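Local coordinates for protein fiber (Bovine adenovirus 4, PDB 4UE0) that forms the trimeric fibre head at the end of the viral fibre and probably attaches the virion to a receptor on the host cell, at residues G24-P29 with I35-C40. Sequence-based numbering, arbitrary orientation. Where two conformers were deposited one is given.
Sequences GWQIIP and IYILNC
Ile37 lies across the amide end of Gln26, its antiparallel hydrogen-bonded partner, on the face that also carries Ile28 and Ile35. Its CB sits 3.9 Å from Gln26 O, which accepts the hydrogen bond from Ile37 N; Gln26 N in turn bonds to Ile37 O. From CB the branches part. CG2, anti to the backbone N, reaches Gln26 OE1 at 3.6 Å, while CG1, beside that N (chi1 -68°), carries CD1 the other way. This methyl meets Gln26 NE2 at 3.6 Å and comes to 3.4 Å from Ile28 CD1, a closeness that is doubtful. Ile37 and Gln26 were both modelled in two conformers, and these tip contacts belong to one of each. Ile28 and Ile35 continue the apolar row, CB to CB at 4.1 Å. On the opposite face Ile27 CG1 approaches Tyr36 CD1 obliquely, 3.8 Å away, and Ile27 also touches Ser62 and Ile63. Gly24 with Asn39 and Ile28 with Ile35 each form two further backbone bonds. Strands 8-16 and 114-120 bond to the outer edges, through Trp25 with Gly10 and Tyr36 with Ile118, making this antiparallel β-hairpin the centre of a four-stranded sheet in the fibre head domain.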
# COMPACT_ATOMS: atom_id res chain seq x y z
N GLY A 24 -3.57 -7.63 10.73
CA GLY A 24 -4.95 -7.21 10.81
C GLY A 24 -5.69 -7.80 9.66
O GLY A 24 -5.12 -8.05 8.58
N TRP A 25 -6.97 -8.05 9.85
CA TRP A 25 -7.80 -8.58 8.78
C TRP A 25 -9.16 -7.91 8.81
O TRP A 25 -9.61 -7.42 9.87
CB TRP A 25 -7.93 -10.10 8.88
CG TRP A 25 -8.57 -10.57 10.16
CD1 TRP A 25 -7.93 -10.94 11.34
CD2 TRP A 25 -9.97 -10.70 10.42
NE1 TRP A 25 -8.86 -11.28 12.29
CE2 TRP A 25 -10.11 -11.14 11.75
CE3 TRP A 25 -11.12 -10.49 9.65
CZ2 TRP A 25 -11.38 -11.37 12.34
CZ3 TRP A 25 -12.38 -10.71 10.23
CH2 TRP A 25 -12.50 -11.16 11.55
N GLN A 26 -9.79 -7.86 7.63
CA GLN A 26 -11.15 -7.32 7.50
C GLN A 26 -11.90 -8.07 6.41
O GLN A 26 -11.31 -8.50 5.40
CB GLN A 26 -11.19 -5.81 7.16
CG GLN A 26 -10.14 -4.91 7.78
CD GLN A 26 -9.91 -3.64 6.96
OE1 GLN A 26 -8.77 -3.17 6.81
NE2 GLN A 26 -10.99 -3.09 6.41
N ILE A 27 -13.20 -8.24 6.63
CA ILE A 27 -14.12 -8.72 5.60
C ILE A 27 -15.13 -7.60 5.41
O ILE A 27 -15.80 -7.19 6.35
CB ILE A 27 -14.82 -10.03 5.99
CG1 ILE A 27 -13.78 -11.09 6.28
CG2 ILE A 27 -15.78 -10.46 4.87
CD1 ILE A 27 -14.36 -12.41 6.77
N ILE A 28 -15.22 -7.11 4.18
CA ILE A 28 -16.15 -6.06 3.84
C ILE A 28 -17.18 -6.65 2.88
O ILE A 28 -16.90 -6.83 1.72
CB ILE A 28 -15.41 -4.86 3.23
CG1 ILE A 28 -14.33 -4.34 4.19
CG2 ILE A 28 -16.41 -3.76 2.89
CD1 ILE A 28 -13.32 -3.43 3.56
N PRO A 29 -18.37 -6.99 3.39
CA PRO A 29 -19.40 -7.58 2.55
C PRO A 29 -20.22 -6.51 1.85
O PRO A 29 -20.42 -5.41 2.40
CB PRO A 29 -20.26 -8.38 3.54
CG PRO A 29 -20.07 -7.70 4.85
CD PRO A 29 -18.81 -6.87 4.80
N ILE A 35 -14.93 -8.20 0.05
CA ILE A 35 -13.50 -7.88 0.05
C ILE A 35 -12.86 -8.49 1.31
O ILE A 35 -13.39 -8.34 2.42
CB ILE A 35 -13.24 -6.38 0.04
CG1 ILE A 35 -14.11 -5.69 -0.98
CG2 ILE A 35 -11.77 -6.13 -0.24
CD1 ILE A 35 -14.10 -4.17 -0.84
N TYR A 36 -11.75 -9.18 1.09
CA TYR A 36 -10.97 -9.83 2.15
C TYR A 36 -9.64 -9.10 2.19
O TYR A 36 -8.90 -9.09 1.21
CB TYR A 36 -10.76 -11.30 1.84
CG TYR A 36 -12.07 -12.04 1.76
CD1 TYR A 36 -12.67 -12.50 2.90
CD2 TYR A 36 -12.71 -12.21 0.54
CE1 TYR A 36 -13.90 -13.13 2.86
CE2 TYR A 36 -13.94 -12.86 0.48
CZ TYR A 36 -14.53 -13.32 1.65
OH TYR A 36 -15.73 -13.96 1.61
N ILE A 37 -9.35 -8.46 3.33
CA ILE A 37 -8.16 -7.63 3.51
C ILE A 37 -7.27 -8.27 4.57
O ILE A 37 -7.75 -8.63 5.66
CB ILE A 37 -8.54 -6.19 3.90
CG1 ILE A 37 -9.25 -5.50 2.72
CG2 ILE A 37 -7.32 -5.38 4.31
CD1 ILE A 37 -10.12 -4.33 3.12
N LEU A 38 -5.99 -8.35 4.26
CA LEU A 38 -4.98 -8.79 5.22
C LEU A 38 -3.88 -7.74 5.24
O LEU A 38 -3.33 -7.41 4.19
CB LEU A 38 -4.36 -10.14 4.82
CG LEU A 38 -3.31 -10.71 5.77
CD1 LEU A 38 -3.85 -10.94 7.17
CD2 LEU A 38 -2.73 -12.00 5.22
N ASN A 39 -3.53 -7.24 6.42
CA ASN A 39 -2.40 -6.40 6.49
C ASN A 39 -1.46 -6.71 7.60
O ASN A 39 -1.75 -7.49 8.48
CB ASN A 39 -2.81 -4.98 6.50
CG ASN A 39 -3.69 -4.66 7.63
OD1 ASN A 39 -3.51 -5.14 8.76
ND2 ASN A 39 -4.72 -3.87 7.34
N CYS A 40 -0.29 -6.12 7.48
CA CYS A 40 0.78 -6.36 8.42
C CYS A 40 1.50 -5.06 8.67
O CYS A 40 1.84 -4.35 7.73
CB CYS A 40 1.73 -7.38 7.80
SG CYS A 40 2.97 -8.08 8.91